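Local atomic coordinates of pectinesterase inhibitor 1 (PDB entry 1X91), a protein that inhibits plant pectin methylesterases of flowers, siliques and leaves as a secreted, mostly helical protein of the apoplast. Residues A[51-56]-A[74-79]; A[114-119]-A[128-133]. The protein carries 1 engineered substitution. All coordinates share one frame; numbering follows the deposited sequence.

Interaction 1: residues A[51-56]-A[74-79]; sequences QTLKKL and SCVDEY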
ATOM      1  N   GLN A  51       7.147   7.781  -2.296  1.00 14.27           N
ATOM      2  CA  GLN A  51       8.246   7.575  -3.255  1.00 14.46           C
ATOM      3  C   GLN A  51       7.680   7.387  -4.657  1.00 14.72           C
ATOM      4  O   GLN A  51       8.274   7.856  -5.655  1.00 15.76           O
ATOM      5  CB  GLN A  51       9.052   6.360  -2.854  1.00 14.55           C
ATOM      6  CG  GLN A  51       9.849   6.506  -1.540  1.00 18.23           C
ATOM      7  CD  GLN A  51      10.104   5.172  -0.827  1.00 19.70           C
ATOM      8  OE1 GLN A  51       9.946   4.100  -1.409  1.00 23.42           O
ATOM      9  NE2 GLN A  51      10.544   5.245   0.426  1.00 21.07           N
ATOM     10  N   THR A  52       6.576   6.666  -4.775  1.00 15.37           N
ATOM     11  CA  THR A  52       6.001   6.331  -6.076  1.00 14.44           C
ATOM     12  C   THR A  52       5.421   7.546  -6.733  1.00 14.67           C
ATOM     13  O   THR A  52       5.571   7.723  -7.965  1.00 14.92           O
ATOM     14  CB  THR A  52       4.924   5.219  -5.945  1.00 14.98           C
ATOM     15  OG1 THR A  52       5.531   4.079  -5.329  1.00 14.75           O
ATOM     16  CG2 THR A  52       4.505   4.740  -7.325  1.00 16.57           C
ATOM     17  N   LEU A  53       4.726   8.385  -5.965  1.00 14.55           N
ATOM     18  CA  LEU A  53       4.268   9.678  -6.498  1.00 15.50           C
ATOM     19  C   LEU A  53       5.445  10.489  -7.101  1.00 16.24           C
ATOM     20  O   LEU A  53       5.334  10.992  -8.230  1.00 16.48           O
ATOM     21  CB  LEU A  53       3.513  10.477  -5.416  1.00 17.03           C
ATOM     22  CG  LEU A  53       2.890  11.792  -5.855  1.00 19.35           C
ATOM     23  CD1 LEU A  53       1.866  11.604  -6.980  1.00 20.47           C
ATOM     24  CD2 LEU A  53       2.206  12.458  -4.669  1.00 23.61           C
ATOM     25  N   LYS A  54       6.555  10.552  -6.391  1.00 16.68           N
ATOM     26  CA  LYS A  54       7.738  11.233  -6.885  1.00 18.25           C
ATOM     27  C   LYS A  54       8.304  10.625  -8.152  1.00 18.47           C
ATOM     28  O   LYS A  54       8.647  11.359  -9.082  1.00 19.08           O
ATOM     29  CB  LYS A  54       8.780  11.322  -5.789  1.00 19.22           C
ATOM     30  CG  LYS A  54       8.375  12.368  -4.771  1.00 21.19           C
ATOM     31  NZ  LYS A  54       7.092  15.979  -3.682  1.00 40.94           N
ATOM     32  N   LYS A  55       8.373   9.304  -8.205  1.00 18.01           N
ATOM     33  CA  LYS A  55       8.841   8.607  -9.393  1.00 18.22           C
ATOM     34  C   LYS A  55       7.928   8.913 -10.570  1.00 16.59           C
ATOM     35  O   LYS A  55       8.415   9.181 -11.661  1.00 17.66           O
ATOM     36  CB  LYS A  55       8.886   7.100  -9.151  1.00 19.08           C
ATOM     37  CG  LYS A  55       9.344   6.267 -10.352  1.00 22.76           C
ATOM     38  CE  LYS A  55      12.019   5.668 -11.335  1.00 40.73           C
ATOM     39  N   LEU A  56       6.614   8.827 -10.382  1.00 15.21           N
ATOM     40  CA  LEU A  56       5.645   9.101 -11.456  1.00 14.58           C
ATOM     41  C   LEU A  56       5.839  10.515 -12.041  1.00 15.90           C
ATOM     42  O   LEU A  56       5.828  10.718 -13.299  1.00 16.30           O
ATOM     43  CB  LEU A  56       4.213   8.988 -10.956  1.00 14.67           C
ATOM     44  CG  LEU A  56       3.815   7.542 -10.742  1.00 12.78           C
ATOM     45  CD1 LEU A  56       2.662   7.483  -9.775  1.00 13.53           C
ATOM     46  CD2 LEU A  56       3.379   6.906 -12.035  1.00 12.62           C
ATOM     47  N   SER A  74      -3.053   9.341 -14.428  1.00 17.70           N
ATOM     48  CA  SER A  74      -4.089   8.634 -13.687  1.00 18.59           C
ATOM     49  C   SER A  74      -3.467   8.033 -12.410  1.00 17.32           C
ATOM     50  O   SER A  74      -4.088   8.068 -11.295  1.00 16.61           O
ATOM     51  CB  SER A  74      -4.701   7.543 -14.550  1.00 19.28           C
ATOM     52  OG  SER A  74      -5.545   6.685 -13.791  1.00 27.23           O
ATOM     53  N   CYS A  75      -2.275   7.478 -12.540  1.00 15.96           N
ATOM     54  CA  CYS A  75      -1.558   6.928 -11.394  1.00 16.01           C
ATOM     55  C   CYS A  75      -1.285   8.038 -10.366  1.00 16.61           C
ATOM     56  O   CYS A  75      -1.440   7.826  -9.165  1.00 14.87           O
ATOM     57  CB  CYS A  75      -0.258   6.219 -11.808  1.00 15.56           C
ATOM     58  SG  CYS A  75      -0.485   4.614 -12.590  1.00 16.08           S
ATOM     59  N   VAL A  76      -0.941   9.239 -10.819  1.00 15.98           N
ATOM     60  CA  VAL A  76      -0.662  10.329  -9.882  1.00 16.35           C
ATOM     61  C   VAL A  76      -1.923  10.678  -9.086  1.00 15.98           C
ATOM     62  O   VAL A  76      -1.850  10.849  -7.879  1.00 15.75           O
ATOM     63  CB  VAL A  76      -0.122  11.592 -10.603  1.00 16.69           C
ATOM     64  CG1 VAL A  76      -0.195  12.831  -9.710  1.00 18.89           C
ATOM     65  CG2 VAL A  76       1.295  11.372 -11.082  1.00 16.73           C
ATOM     66  N   ASP A  77      -3.053  10.744  -9.769  1.00 16.11           N
ATOM     67  CA  ASP A  77      -4.318  11.050  -9.116  1.00 16.76           C
ATOM     68  C   ASP A  77      -4.625   9.957  -8.102  1.00 15.93           C
ATOM     69  O   ASP A  77      -5.052  10.270  -6.985  1.00 15.58           O
ATOM     70  CB  ASP A  77      -5.428  11.189 -10.131  1.00 17.42           C
ATOM     71  CG  ASP A  77      -5.240  12.374 -11.060  1.00 21.80           C
ATOM     72  OD1 ASP A  77      -4.446  13.281 -10.768  1.00 29.53           O
ATOM     73  OD2 ASP A  77      -5.865  12.460 -12.113  1.00 27.78           O
ATOM     74  N   GLU A  78      -4.434   8.698  -8.469  1.00 14.79           N
ATOM     75  CA  GLU A  78      -4.731   7.582  -7.562  1.00 13.65           C
ATOM     76  C   GLU A  78      -3.819   7.618  -6.348  1.00 14.06           C
ATOM     77  O   GLU A  78      -4.265   7.335  -5.224  1.00 13.14           O
ATOM     78  CB  GLU A  78      -4.614   6.237  -8.275  1.00 13.64           C
ATOM     79  CG  GLU A  78      -5.667   6.048  -9.370  1.00 15.04           C
ATOM     80  CD  GLU A  78      -7.088   6.012  -8.836  1.00 19.57           C
ATOM     81  OE1 GLU A  78      -7.298   5.541  -7.721  1.00 19.51           O
ATOM     82  OE2 GLU A  78      -8.002   6.531  -9.511  1.00 24.13           O
ATOM     83  N   TYR A  79      -2.545   7.952  -6.542  1.00 12.02           N
ATOM     84  CA  TYR A  79      -1.608   8.007  -5.451  1.00 12.64           C
ATOM     85  C   TYR A  79      -1.815   9.207  -4.526  1.00 12.94           C
ATOM     86  O   TYR A  79      -1.598   9.082  -3.319  1.00 12.09           O
ATOM     87  CB  TYR A  79      -0.146   7.859  -5.919  1.00 12.56           C
ATOM     88  CG  TYR A  79       0.216   6.378  -6.042  1.00 13.55           C
ATOM     89  CD1 TYR A  79       0.365   5.774  -7.288  1.00 13.33           C
ATOM     90  CD2 TYR A  79       0.171   5.532  -4.929  1.00 20.19           C
ATOM     91  CE1 TYR A  79       0.641   4.416  -7.405  1.00 13.68           C
ATOM     92  CE2 TYR A  79       0.420   4.165  -5.049  1.00 21.29           C
ATOM     93  CZ  TYR A  79       0.685   3.632  -6.317  1.00 18.13           C
ATOM     94  OH  TYR A  79       0.942   2.282  -6.479  1.00 19.28           O
TER
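Leu56 and Tyr79 meet at about a right angle, the methyl CD1 of Leu56 lying 3.8 Å from CD1 of the tyrosine ring. Both methyls of the leucine also close on Cys75, whose CB sits 3.7 Å from Leu56 CD2, and Leu56 CB touches Val76 CG2, so one side chain spans three residues of the facing helix. Thr52 also meets the Tyr79 ring. Its CG2, anti to the backbone N, lies over one face of the ring, 4.3 Å from the centroid and 25° off the normal, a CH-pi contact. The hydroxyl of Thr52 is hydrogen-bonded to Arg48 O and Asn132 ND2, while Tyr79 OH is hydrogen-bonded to Ser133 OG; both polar ends in this buried layer are thereby satisfied. Nearer the surface, Leu53 crosses Val76 at about a right angle. With its CG anti to the backbone N (chi1 -176°), Leu53 brings CD1 to 3.6 Å from Val76 CG1, and the same methyl lies more loosely beside Tyr79 CB. The contact between 51-56 and 74-79 is made by apolar and CH-pi packing. The two segments run antiparallel at 156°, their axes 9.6 Å apart, as neighbouring, sequence-consecutive helices of the four-helix bundle that forms the core of the invertase and pectin methylesterase inhibitor family.

Interaction 2: residues A[114-119]-A[128-133]; sequences TCLDDV and SVVNNS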
ATOM      1  N   THR A 114      -5.681   0.234  -9.187  1.00 14.37           N
ATOM      2  CA  THR A 114      -6.161   1.024 -10.330  1.00 14.24           C
ATOM      3  C   THR A 114      -4.972   1.513 -11.139  1.00 15.88           C
ATOM      4  O   THR A 114      -4.993   1.412 -12.356  1.00 16.14           O
ATOM      5  CB  THR A 114      -6.978   2.205  -9.886  1.00 16.10           C
ATOM      6  OG1 THR A 114      -8.209   1.780  -9.283  1.00 17.43           O
ATOM      7  CG2 THR A 114      -7.379   3.100 -11.102  1.00 17.60           C
ATOM      8  N   CYS A 115      -3.924   1.989 -10.466  1.00 14.28           N
ATOM      9  CA  CYS A 115      -2.676   2.307 -11.156  1.00 14.48           C
ATOM     10  C   CYS A 115      -2.177   1.121 -11.972  1.00 15.91           C
ATOM     11  O   CYS A 115      -1.869   1.261 -13.167  1.00 15.98           O
ATOM     12  CB  CYS A 115      -1.610   2.813 -10.182  1.00 12.87           C
ATOM     13  SG  CYS A 115      -0.030   3.203 -11.065  1.00 16.55           S
ATOM     14  N   LEU A 116      -2.155  -0.071 -11.381  1.00 16.32           N
ATOM     15  CA  LEU A 116      -1.709  -1.261 -12.098  1.00 18.82           C
ATOM     16  C   LEU A 116      -2.574  -1.506 -13.336  1.00 20.74           C
ATOM     17  O   LEU A 116      -2.070  -1.807 -14.424  1.00 22.45           O
ATOM     18  CB  LEU A 116      -1.788  -2.466 -11.198  1.00 18.41           C
ATOM     19  CG  LEU A 116      -0.642  -2.568 -10.239  1.00 18.22           C
ATOM     20  CD1 LEU A 116      -0.952  -3.611  -9.184  1.00 19.93           C
ATOM     21  CD2 LEU A 116       0.656  -2.870 -11.029  1.00 18.63           C
ATOM     22  N   ASP A 117      -3.885  -1.355 -13.193  0.50 21.81           N
ATOM     23  CA  ASP A 117      -4.801  -1.490 -14.337  0.50 23.13           C
ATOM     24  C   ASP A 117      -4.657  -0.345 -15.389  0.50 23.76           C
ATOM     25  O   ASP A 117      -4.878  -0.557 -16.585  0.50 23.91           O
ATOM     26  CB  ASP A 117      -6.253  -1.578 -13.838  0.50 23.29           C
ATOM     27  CG  ASP A 117      -6.560  -2.900 -13.114  0.50 24.15           C
ATOM     28  OD1 ASP A 117      -5.785  -3.873 -13.234  0.50 24.93           O
ATOM     29  OD2 ASP A 117      -7.577  -3.049 -12.397  0.50 27.19           O
ATOM     30  N   ASP A 118      -4.269   0.852 -14.958  1.00 24.86           N
ATOM     31  CA  ASP A 118      -4.114   1.987 -15.860  1.00 25.21           C
ATOM     32  C   ASP A 118      -2.874   1.809 -16.741  1.00 25.68           C
ATOM     33  O   ASP A 118      -2.838   2.409 -17.840  1.00 25.61           O
ATOM     34  CB  ASP A 118      -3.911   3.300 -15.099  1.00 26.64           C
ATOM     35  CG  ASP A 118      -5.179   3.865 -14.452  1.00 27.14           C
ATOM     36  OD1 ASP A 118      -6.291   3.692 -14.973  1.00 27.71           O
ATOM     37  OD2 ASP A 118      -5.107   4.612 -13.450  1.00 31.40           O
ATOM     38  N   VAL A 119      -1.873   1.053 -16.258  1.00 24.06           N
ATOM     39  CA  VAL A 119      -0.587   0.876 -16.972  1.00 24.64           C
ATOM     40  C   VAL A 119      -0.471  -0.456 -17.693  1.00 25.47           C
ATOM     41  O   VAL A 119       0.537  -0.694 -18.375  1.00 25.09           O
ATOM     42  CB  VAL A 119       0.694   1.094 -16.082  1.00 23.96           C
ATOM     43  CG1 VAL A 119       0.701   2.467 -15.424  1.00 23.43           C
ATOM     44  CG2 VAL A 119       0.854   0.018 -15.044  1.00 23.07           C
ATOM     45  N   SER A 128       9.527   0.326 -11.834  1.00 17.93           N
ATOM     46  CA  SER A 128       9.408   0.792 -10.440  1.00 19.03           C
ATOM     47  C   SER A 128       7.954   1.180 -10.151  1.00 18.50           C
ATOM     48  O   SER A 128       7.456   0.931  -9.057  1.00 17.50           O
ATOM     49  CB  SER A 128      10.393   1.936 -10.110  1.00 20.02           C
ATOM     50  OG  SER A 128       9.886   3.145 -10.587  1.00 23.96           O
ATOM     51  N   VAL A 129       7.245   1.794 -11.105  1.00 16.93           N
ATOM     52  CA  VAL A 129       5.834   2.067 -10.894  1.00 16.15           C
ATOM     53  C   VAL A 129       5.069   0.758 -10.701  1.00 15.77           C
ATOM     54  O   VAL A 129       4.249   0.643  -9.763  1.00 13.60           O
ATOM     55  CB  VAL A 129       5.211   2.909 -12.053  1.00 17.27           C
ATOM     56  CG1 VAL A 129       3.681   3.021 -11.902  1.00 15.37           C
ATOM     57  CG2 VAL A 129       5.865   4.281 -12.132  1.00 17.09           C
ATOM     58  N   VAL A 130       5.299  -0.233 -11.547  1.00 14.21           N
ATOM     59  CA  VAL A 130       4.555  -1.497 -11.458  1.00 14.48           C
ATOM     60  C   VAL A 130       4.925  -2.214 -10.157  1.00 15.31           C
ATOM     61  O   VAL A 130       4.052  -2.667  -9.428  1.00 14.52           O
ATOM     62  CB  VAL A 130       4.885  -2.415 -12.679  1.00 15.28           C
ATOM     63  CG1 VAL A 130       4.364  -3.847 -12.466  1.00 15.99           C
ATOM     64  CG2 VAL A 130       4.348  -1.809 -13.937  1.00 16.72           C
ATOM     65  N   ASN A 131       6.205  -2.242  -9.843  1.00 14.88           N
ATOM     66  CA  ASN A 131       6.689  -3.025  -8.710  1.00 16.16           C
ATOM     67  C   ASN A 131       6.255  -2.344  -7.419  1.00 15.31           C
ATOM     68  O   ASN A 131       5.827  -3.025  -6.519  1.00 15.47           O
ATOM     69  CB  ASN A 131       8.204  -3.184  -8.739  1.00 16.66           C
ATOM     70  CG  ASN A 131       8.667  -4.094  -9.866  1.00 20.06           C
ATOM     71  OD1 ASN A 131       7.856  -4.764 -10.518  1.00 24.10           O
ATOM     72  ND2 ASN A 131       9.978  -4.088 -10.135  1.00 25.85           N
ATOM     73  N   ASN A 132       6.393  -1.027  -7.319  1.00 13.75           N
ATOM     74  CA  ASN A 132       5.912  -0.311  -6.129  1.00 13.76           C
ATOM     75  C   ASN A 132       4.415  -0.435  -5.956  1.00 13.47           C
ATOM     76  O   ASN A 132       3.929  -0.493  -4.831  1.00 12.62           O
ATOM     77  CB  ASN A 132       6.303   1.161  -6.125  1.00 14.01           C
ATOM     78  CG  ASN A 132       7.762   1.396  -5.767  1.00 17.78           C
ATOM     79  OD1 ASN A 132       8.541   0.458  -5.621  1.00 22.40           O
ATOM     80  ND2 ASN A 132       8.135   2.672  -5.625  1.00 20.59           N
ATOM     81  N   SER A 133       3.650  -0.444  -7.050  1.00 13.06           N
ATOM     82  CA  SER A 133       2.206  -0.615  -6.963  1.00 13.35           C
ATOM     83  C   SER A 133       1.837  -1.978  -6.426  1.00 13.08           C
ATOM     84  O   SER A 133       0.956  -2.095  -5.592  1.00 13.40           O
ATOM     85  CB  SER A 133       1.507  -0.387  -8.299  1.00 15.01           C
ATOM     86  OG  SER A 133       1.595   0.987  -8.658  1.00 13.87           O
TER
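Leu116 packs its branched end against Ser133 and Val130 across the pair of helices. From CB, the side chain leaves with CG anti to the carbonyl carbon (chi1 -79°), which sets CG 3.6 Å from Ser133 CB. Of the two methyls beyond, CD1 lies farther from the same serine carbon, at 4.2 Å, whereas CD2 touches it more closely and also lies 3.8 Å from the backbone O of Val130 and 4.1 Å from Val130 CG1. Cys115, one residue earlier, presents sulfur to the opposing helix: SG is 3.8 Å from Val129 CG1 and 3.7 Å from Ser133 OG, while its covalent partner is Cys75 on helix 66-94. Segments 114-119 and 128-133 belong to the last two helices of the four-helix bundle, antiparallel at 148° and joined by a short connection. Toward that connection Val119 and Val130 meet through their CG2 methyls, and Val125 of the connection touches both valines. Ser133 is the polar residue in this buried interface. Its OG donates to Val129 O at 2.9 Å, one turn back, tilted 29° from the carbonyl plane; Ser133 N reaches that oxygen from the opposite face, so two donors grip it. The same OG is hydrogen-bonded to Tyr79 OH of helix 66-94. An alanine here would probably leave the Tyr79 hydroxyl without this buried mate, Val129 O with the backbone donor alone and Cys115 SG without its contact to OG.

In the fold
Interactions 1 and 2 are both buried contacts, each joining two consecutive antiparallel helices, and together they use all four helices of the bundle: 34-62 with 66-94, and 98-119 with 127-149. Their centres lie 9 Å apart. The Cys75-Cys115 disulfide ties them covalently, apolar packing of Leu56 on Val129 joins helix 34-62 to helix 127-149, and hydrogen bonds between Tyr79 and Ser133 and between Thr52 and Asn132 also link them. Their chemistry differs: 51-56/74-79 buries somewhat more surface and centres on an aromatic ring among aliphatic groups, whereas 114-119/128-133 has no ring and places sulfur and a serine hydroxyl among aliphatic side chains. In each, one leucine-valine pair lies partly exposed beside buried neighbours.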